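Local coordinates for protein phenolic acid decarboxylase (Sedimentibacter hydroxybenzoicus, PDB 7AE5) that catalyses the reversible, non-oxidative decarboxylation of 4-hydroxybenzoate and 3,4-dihydroxybenzoate as an oxygen-sensitive UbiD-family enzyme that uses prenylated FMN and manganese, at residues 329-340 with 367-378; 378-389 with 435-444. All blocks are in the same frame, centred on the assembly; numbering follows the deposited sequence.

Both contacts lie in the C-terminal UbiD domain, on the same side of the chain's centre, with their own centres about 11 Å apart. Contact 1 packs helix 323-336 on helix 364-372 and the turn after it; contact 2 pairs two parallel strands of the five-stranded sheet that carries helix 364-372. They share Gly378 and touch where Ala369 CB meets Ile439 CG2 at 3.6 Å and Leu373 CD2 meets Ser382 O at 3.3 Å. The active site is nearest the start of contact 2: the side chain of Tyr381 is about 8 Å from that of His185, a predicted manganese ligand, and about 10 Å from that of Glu278, the predicted proton donor.

Contact 1 (329-340 with 367-378); sequences LYKQLKETMPEV and GVAFRLLSTPHG
Leu333 lays its CD2 methyl over the last turn of helix 364-372, 3.7 Å from Arg371 CG, its side chain and that of Arg371 running past each other in opposite directions. Its other methyl, CD1, crosses to Val368 CG1, which also meets Val340 CG2 at 3.9 Å. The extended chain of Met337 brings SD to 3.7 Å from Arg371 CB and its CE methyl against Gly367 O. The axes of segments 329-336 and 367-372 cross at 125°, and strand 352-357 closes the apolar layer through Ile355, which touches both Leu333 and Val368. Arg371, bent at chi2 and chi3, crosses Thr336 at about a right angle and gives OG1 a weak bond from NE (3.3 Å, 121° at the hydrogen); its stronger partner is Ser374 of the second subunit, reached through NH1. At the other end Leu329 CD2 sits 3.6 Å from Thr375 OG1. Thr375 OG1 donates to Leu372 O at 2.6 Å, on a lone pair in the carbonyl plane, and accepts from Gly378 N, capping the helix that follows. Water 1 joins Gln332 OE1 to His377 N. Cohesion between the helices is therefore mainly apolar, while the strong polar bonds shape the turn or reach the neighbouring subunit.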
# COMPACT_ATOMS: atom_id res chain seq x y z
N LEU C 329 22.19 18.13 14.08
CA LEU C 329 21.62 16.83 13.76
C LEU C 329 22.70 15.80 13.49
O LEU C 329 22.59 14.64 13.89
CB LEU C 329 20.68 16.94 12.56
CG LEU C 329 19.36 17.68 12.80
CD1 LEU C 329 18.63 17.91 11.48
CD2 LEU C 329 18.48 16.91 13.77
N TYR C 330 23.77 16.21 12.80
CA TYR C 330 24.89 15.31 12.55
C TYR C 330 25.52 14.83 13.86
O TYR C 330 25.86 13.65 14.00
CB TYR C 330 25.93 15.99 11.67
CG TYR C 330 27.27 15.30 11.63
CD1 TYR C 330 27.47 14.17 10.85
CD2 TYR C 330 28.35 15.78 12.37
CE1 TYR C 330 28.70 13.53 10.81
CE2 TYR C 330 29.58 15.15 12.34
CZ TYR C 330 29.75 14.03 11.56
OH TYR C 330 30.97 13.40 11.52
N LYS C 331 25.66 15.74 14.83
CA LYS C 331 26.26 15.36 16.11
C LYS C 331 25.36 14.42 16.90
O LYS C 331 25.85 13.51 17.58
CB LYS C 331 26.59 16.60 16.92
CG LYS C 331 27.80 17.38 16.43
CD LYS C 331 28.14 18.52 17.37
CE LYS C 331 29.36 19.30 16.90
NZ LYS C 331 30.54 18.42 16.67
N GLN C 332 24.04 14.62 16.82
CA GLN C 332 23.12 13.72 17.51
C GLN C 332 23.13 12.33 16.89
O GLN C 332 23.11 11.32 17.60
CB GLN C 332 21.71 14.30 17.52
CG GLN C 332 21.63 15.75 17.98
CD GLN C 332 20.22 16.31 17.94
OE1 GLN C 332 19.37 15.82 17.21
NE2 GLN C 332 19.98 17.37 18.71
N LEU C 333 23.15 12.26 15.55
CA LEU C 333 23.25 10.96 14.89
C LEU C 333 24.58 10.28 15.19
O LEU C 333 24.63 9.07 15.41
CB LEU C 333 23.07 11.12 13.38
CG LEU C 333 21.71 11.57 12.83
CD1 LEU C 333 21.62 11.22 11.35
CD2 LEU C 333 20.57 10.93 13.60
N LYS C 334 25.66 11.06 15.21
CA LYS C 334 26.99 10.48 15.34
C LYS C 334 27.23 9.90 16.73
O LYS C 334 28.05 8.98 16.87
CB LYS C 334 28.05 11.54 15.02
CG LYS C 334 29.47 11.00 14.89
CD LYS C 334 29.74 10.48 13.49
CE LYS C 334 31.23 10.33 13.24
NZ LYS C 334 31.50 9.71 11.92
N GLU C 335 26.53 10.40 17.75
CA GLU C 335 26.75 9.92 19.11
C GLU C 335 26.52 8.41 19.21
O GLU C 335 27.23 7.72 19.95
CB GLU C 335 25.85 10.68 20.09
CG GLU C 335 24.47 10.06 20.29
CD GLU C 335 23.49 10.99 20.99
OE1 GLU C 335 23.82 12.17 21.19
OE2 GLU C 335 22.38 10.52 21.33
N THR C 336 25.55 7.89 18.46
CA THR C 336 25.20 6.48 18.51
C THR C 336 25.47 5.75 17.20
O THR C 336 25.37 4.52 17.17
CB THR C 336 23.72 6.31 18.88
OG1 THR C 336 22.93 7.22 18.11
CG2 THR C 336 23.52 6.59 20.36
N MET C 337 25.81 6.47 16.14
CA MET C 337 26.03 5.88 14.82
C MET C 337 27.27 6.51 14.21
O MET C 337 27.19 7.39 13.35
CB MET C 337 24.81 6.07 13.92
CG MET C 337 23.60 5.33 14.43
SD MET C 337 22.07 5.96 13.75
CE MET C 337 21.04 4.50 13.87
N PRO C 338 28.46 6.07 14.64
CA PRO C 338 29.70 6.64 14.09
C PRO C 338 29.87 6.41 12.60
O PRO C 338 30.76 7.01 11.99
CB PRO C 338 30.79 5.93 14.90
CG PRO C 338 30.15 4.63 15.31
CD PRO C 338 28.74 5.02 15.63
N GLU C 339 29.03 5.57 11.98
CA GLU C 339 29.10 5.33 10.55
C GLU C 339 28.56 6.49 9.73
O GLU C 339 28.79 6.54 8.52
CB GLU C 339 28.33 4.06 10.20
CG GLU C 339 28.98 2.82 10.77
CD GLU C 339 28.29 2.36 12.04
OE1 GLU C 339 28.56 1.22 12.48
OE2 GLU C 339 27.47 3.12 12.59
N VAL C 340 27.85 7.43 10.36
CA VAL C 340 27.31 8.57 9.63
C VAL C 340 28.44 9.50 9.23
O VAL C 340 29.27 9.89 10.06
CB VAL C 340 26.25 9.29 10.48
CG1 VAL C 340 25.90 10.62 9.84
CG2 VAL C 340 25.02 8.42 10.63
N GLY C 367 17.71 2.36 9.52
CA GLY C 367 17.93 2.60 10.94
C GLY C 367 18.47 4.00 11.20
O GLY C 367 18.06 4.66 12.15
N VAL C 368 19.38 4.46 10.34
CA VAL C 368 19.90 5.82 10.46
C VAL C 368 18.77 6.84 10.30
O VAL C 368 18.71 7.84 11.02
CB VAL C 368 21.03 6.06 9.44
CG1 VAL C 368 21.39 7.53 9.37
CG2 VAL C 368 22.24 5.22 9.80
N ALA C 369 17.87 6.59 9.35
CA ALA C 369 16.72 7.47 9.18
C ALA C 369 15.81 7.43 10.40
O ALA C 369 15.31 8.48 10.85
CB ALA C 369 15.95 7.09 7.92
N PHE C 370 15.57 6.24 10.95
CA PHE C 370 14.78 6.13 12.18
C PHE C 370 15.37 6.98 13.29
O PHE C 370 14.63 7.60 14.07
CB PHE C 370 14.69 4.67 12.63
CG PHE C 370 13.87 3.79 11.73
CD1 PHE C 370 12.86 4.33 10.94
CD2 PHE C 370 14.09 2.43 11.68
CE1 PHE C 370 12.10 3.52 10.12
CE2 PHE C 370 13.34 1.61 10.86
CZ PHE C 370 12.34 2.16 10.08
N ARG C 371 16.70 7.02 13.39
CA ARG C 371 17.34 7.83 14.42
C ARG C 371 17.09 9.31 14.20
O ARG C 371 16.76 10.05 15.13
CB ARG C 371 18.84 7.53 14.47
CG ARG C 371 19.52 8.08 15.72
CD ARG C 371 18.75 7.69 16.97
NE ARG C 371 19.63 7.47 18.12
CZ ARG C 371 19.47 6.49 19.01
NH1 ARG C 371 18.51 5.59 18.89
NH2 ARG C 371 20.30 6.42 20.04
N LEU C 372 17.24 9.77 12.95
CA LEU C 372 16.95 11.17 12.64
C LEU C 372 15.50 11.51 12.96
O LEU C 372 15.21 12.54 13.58
CB LEU C 372 17.25 11.47 11.18
CG LEU C 372 16.92 12.92 10.84
CD1 LEU C 372 18.17 13.80 10.86
CD2 LEU C 372 16.19 13.03 9.51
N LEU C 373 14.58 10.66 12.53
CA LEU C 373 13.17 10.87 12.82
C LEU C 373 12.84 10.70 14.29
O LEU C 373 11.67 10.80 14.66
CB LEU C 373 12.31 9.91 11.98
CG LEU C 373 12.41 10.12 10.47
CD1 LEU C 373 11.75 8.97 9.72
CD2 LEU C 373 11.79 11.45 10.07
N SER C 374 13.83 10.45 15.15
CA SER C 374 13.61 10.41 16.59
C SER C 374 14.42 11.46 17.35
O SER C 374 14.52 11.38 18.58
CB SER C 374 13.89 9.01 17.14
OG SER C 374 15.05 8.43 16.58
N THR C 375 15.00 12.44 16.65
CA THR C 375 15.68 13.55 17.30
C THR C 375 14.70 14.67 17.62
O THR C 375 13.61 14.72 17.04
CB THR C 375 16.81 14.07 16.41
OG1 THR C 375 16.29 14.32 15.09
CG2 THR C 375 17.92 13.04 16.32
N PRO C 376 15.05 15.58 18.54
CA PRO C 376 14.12 16.68 18.86
C PRO C 376 13.67 17.49 17.65
O PRO C 376 12.50 17.88 17.58
CB PRO C 376 14.94 17.54 19.83
CG PRO C 376 15.82 16.56 20.52
CD PRO C 376 16.18 15.52 19.48
N HIS C 377 14.56 17.74 16.69
CA HIS C 377 14.21 18.52 15.52
C HIS C 377 13.72 17.65 14.36
O HIS C 377 12.75 18.01 13.69
CB HIS C 377 15.40 19.36 15.06
CG HIS C 377 15.08 20.33 13.97
ND1 HIS C 377 15.24 20.03 12.64
CD2 HIS C 377 14.61 21.60 14.02
CE1 HIS C 377 14.88 21.07 11.91
NE2 HIS C 377 14.49 22.04 12.72
N GLY C 378 14.39 16.52 14.11
CA GLY C 378 14.01 15.69 12.98
C GLY C 378 12.65 15.05 13.13
O GLY C 378 11.95 14.82 12.14
O HOH W 1 17.31 17.62 17.24

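Contact 2 (378-389 with 435-444). With RB (rubidium ion), chain Q.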
# COMPACT_ATOMS: atom_id res chain seq x y z
N GLY C 378 14.39 16.52 14.11
CA GLY C 378 14.01 15.69 12.98
C GLY C 378 12.65 15.05 13.13
O GLY C 378 11.95 14.82 12.14
N MET C 379 12.25 14.72 14.37
CA MET C 379 10.97 14.09 14.64
C MET C 379 9.80 14.87 14.06
O MET C 379 9.01 14.29 13.30
CB MET C 379 10.75 13.89 16.14
CG MET C 379 9.55 13.03 16.46
SD MET C 379 9.52 12.49 18.17
CE MET C 379 10.80 11.28 18.07
N PRO C 380 9.62 16.17 14.39
CA PRO C 380 8.46 16.89 13.84
C PRO C 380 8.74 17.56 12.50
O PRO C 380 7.80 17.77 11.72
CB PRO C 380 8.16 17.92 14.92
CG PRO C 380 9.49 18.24 15.49
CD PRO C 380 10.32 16.99 15.40
N TYR C 381 9.99 17.90 12.21
CA TYR C 381 10.31 18.66 11.01
C TYR C 381 10.56 17.79 9.79
O TYR C 381 10.01 18.04 8.71
CB TYR C 381 11.54 19.55 11.25
CG TYR C 381 11.24 20.90 11.86
CD1 TYR C 381 11.19 21.05 13.24
CD2 TYR C 381 11.03 22.01 11.07
CE1 TYR C 381 10.93 22.28 13.81
CE2 TYR C 381 10.77 23.25 11.63
CZ TYR C 381 10.72 23.38 13.00
OH TYR C 381 10.46 24.60 13.57
N SER C 382 11.39 16.76 9.94
CA SER C 382 11.97 16.05 8.80
C SER C 382 10.92 15.15 8.16
O SER C 382 10.51 14.15 8.75
CB SER C 382 13.18 15.25 9.26
OG SER C 382 14.26 16.12 9.55
N LYS C 383 10.49 15.51 6.95
CA LYS C 383 9.48 14.74 6.23
C LYS C 383 10.08 13.84 5.16
O LYS C 383 9.61 12.70 4.99
CB LYS C 383 8.46 15.69 5.59
CG LYS C 383 7.35 14.98 4.83
CD LYS C 383 6.34 15.96 4.28
CE LYS C 383 6.97 16.91 3.28
NZ LYS C 383 6.01 17.93 2.77
N ILE C 384 11.09 14.30 4.44
CA ILE C 384 11.72 13.54 3.37
C ILE C 384 13.17 13.28 3.76
O ILE C 384 13.96 14.22 3.90
CB ILE C 384 11.63 14.26 2.02
CG1 ILE C 384 10.17 14.52 1.67
CG2 ILE C 384 12.31 13.44 0.93
CD1 ILE C 384 9.97 15.35 0.42
N VAL C 385 13.52 12.01 3.94
CA VAL C 385 14.83 11.60 4.41
C VAL C 385 15.45 10.67 3.38
O VAL C 385 14.93 9.58 3.14
CB VAL C 385 14.76 10.92 5.79
CG1 VAL C 385 16.16 10.55 6.27
CG2 VAL C 385 14.07 11.82 6.79
N ILE C 386 16.55 11.11 2.78
CA ILE C 386 17.29 10.32 1.80
C ILE C 386 18.62 9.91 2.42
O ILE C 386 19.34 10.76 2.96
CB ILE C 386 17.52 11.12 0.50
CG1 ILE C 386 16.19 11.65 -0.05
CG2 ILE C 386 18.23 10.26 -0.54
CD1 ILE C 386 16.36 12.74 -1.07
N VAL C 387 18.94 8.62 2.35
CA VAL C 387 20.19 8.09 2.87
C VAL C 387 21.03 7.61 1.70
O VAL C 387 20.56 6.83 0.86
CB VAL C 387 19.94 6.95 3.88
CG1 VAL C 387 21.25 6.57 4.55
CG2 VAL C 387 18.91 7.37 4.91
N VAL C 388 22.28 8.07 1.64
CA VAL C 388 23.21 7.72 0.58
C VAL C 388 24.46 7.11 1.21
O VAL C 388 24.67 7.17 2.42
CB VAL C 388 23.56 8.93 -0.30
CG1 VAL C 388 22.31 9.52 -0.93
CG2 VAL C 388 24.29 9.98 0.52
N ASP C 389 25.30 6.53 0.35
CA ASP C 389 26.49 5.84 0.83
C ASP C 389 27.55 6.84 1.29
O ASP C 389 27.43 8.06 1.12
CB ASP C 389 27.06 4.93 -0.26
CG ASP C 389 26.18 3.73 -0.54
OD1 ASP C 389 25.84 3.01 0.42
OD2 ASP C 389 25.84 3.50 -1.72
N HIS C 435 2.55 14.69 9.94
CA HIS C 435 3.34 14.29 8.78
C HIS C 435 3.05 12.85 8.40
O HIS C 435 2.75 12.00 9.25
CB HIS C 435 4.84 14.44 9.05
CG HIS C 435 5.43 15.72 8.56
ND1 HIS C 435 6.59 16.25 9.08
CD2 HIS C 435 5.01 16.58 7.61
CE1 HIS C 435 6.86 17.39 8.47
NE2 HIS C 435 5.92 17.61 7.57
N THR C 436 3.12 12.59 7.11
CA THR C 436 3.36 11.25 6.59
C THR C 436 4.80 11.25 6.09
O THR C 436 5.13 11.97 5.14
CB THR C 436 2.38 10.90 5.48
OG1 THR C 436 1.10 10.60 6.05
CG2 THR C 436 2.86 9.69 4.73
N LYS C 437 5.66 10.49 6.76
CA LYS C 437 7.08 10.55 6.49
C LYS C 437 7.44 9.71 5.26
O LYS C 437 6.77 8.72 4.94
CB LYS C 437 7.88 10.05 7.69
CG LYS C 437 7.56 10.75 9.00
CD LYS C 437 8.04 12.19 9.02
CE LYS C 437 8.00 12.77 10.42
NZ LYS C 437 8.41 14.20 10.45
N MET C 438 8.51 10.12 4.58
CA MET C 438 9.04 9.38 3.44
C MET C 438 10.52 9.13 3.66
O MET C 438 11.31 10.08 3.73
CB MET C 438 8.81 10.14 2.13
CG MET C 438 8.97 9.25 0.90
SD MET C 438 8.87 10.10 -0.69
CE MET C 438 8.76 11.81 -0.19
N ILE C 439 10.89 7.86 3.77
CA ILE C 439 12.28 7.44 3.90
C ILE C 439 12.70 6.80 2.58
O ILE C 439 12.00 5.92 2.06
CB ILE C 439 12.47 6.45 5.06
CG1 ILE C 439 12.01 7.07 6.38
CG2 ILE C 439 13.91 6.00 5.15
CD1 ILE C 439 12.02 6.09 7.53
N ILE C 440 13.83 7.25 2.04
CA ILE C 440 14.35 6.74 0.77
C ILE C 440 15.74 6.18 1.03
O ILE C 440 16.65 6.92 1.43
CB ILE C 440 14.39 7.84 -0.31
CG1 ILE C 440 12.99 8.42 -0.53
CG2 ILE C 440 14.94 7.28 -1.61
CD1 ILE C 440 12.96 9.56 -1.51
N ASP C 441 15.90 4.88 0.80
CA ASP C 441 17.17 4.20 1.04
C ASP C 441 17.94 4.10 -0.29
O ASP C 441 17.93 3.08 -0.98
CB ASP C 441 16.94 2.83 1.67
CG ASP C 441 18.22 2.01 1.78
OD1 ASP C 441 19.31 2.61 1.80
OD2 ASP C 441 18.12 0.77 1.86
N ALA C 442 18.63 5.20 -0.62
CA ALA C 442 19.47 5.29 -1.81
C ALA C 442 20.85 4.69 -1.60
O ALA C 442 21.82 5.15 -2.22
CB ALA C 442 19.59 6.74 -2.27
N THR C 443 20.98 3.69 -0.74
CA THR C 443 22.26 3.05 -0.49
C THR C 443 22.36 1.70 -1.20
O THR C 443 21.34 1.08 -1.56
CB THR C 443 22.52 2.87 1.01
OG1 THR C 443 21.63 1.88 1.53
CG2 THR C 443 22.33 4.18 1.75
N THR C 444 23.61 1.29 -1.40
CA THR C 444 23.95 0.00 -2.00
C THR C 444 23.70 -1.11 -0.99
O THR C 444 24.13 -1.01 0.16
CB THR C 444 25.42 -0.00 -2.42
OG1 THR C 444 25.68 1.11 -3.28
CG2 THR C 444 25.76 -1.29 -3.15
RB RB Q . 18.89 0.96 -1.74
O HOH W 2 24.54 5.99 -2.34
O HOH W 3 26.47 0.28 1.14
O HOH W 4 19.27 -0.65 0.07
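Strands 384-388 and 435-441 are parallel neighbours in the five-stranded mixed sheet of the C-terminal UbiD domain, their segment axes 4.8 Å apart. Four backbone bonds join them in the staggered parallel pattern: Met438 N to Lys383 O, Val385 N to Met438 O, Ile440 N to Val385 O and Val387 N to Ile440 O. Ile384 and Met438 lie side by side and point the same way, with CE of Met438 3.6 Å from Ile384 CG1; Ile386 and Ile440 repeat this further along the same face. Val385, Val387 and Ile439 take the other face, where Val387 and Ile439 meet helix 364-372, an alpha/beta layering in which helix 364-372 links parallel strands 352-357 and 384-388.

At the start of the pair, Lys437 turns back at chi2 (-70°), bringing NZ to Met379 within helix 378-381 and Ser382 just after it. NZ donates to Ser382 O at 2.7 Å and Met379 O at 2.9 Å, approaching each from above its carbonyl plane, and to His435 ND1 at 3.1 Å, with Pro421 O the fourth acceptor around its three N-H groups. A methionine in place of Lys437 would probably leave Met379 O and Ser382 O without their shared donor and His435 ND1 without one partner. Lys383 CB lies over one face of the His435 ring, 3.8 Å from its centroid, while Tyr381 O meets the edge and Asp426 holds NE2.

Past the strands, Asp389 OD2 accepts from Thr444 OG1 at 2.9 Å and, through its syn lone pair, from Thr444 N. Asp441 OD1 takes Thr443 N in an Asx turn. Asp441 O and Thr443 O bind the rubidium ion, each at 2.5 Å, alongside water 4 and three atoms from elsewhere, among them Arg407 O and Asp413 OD1.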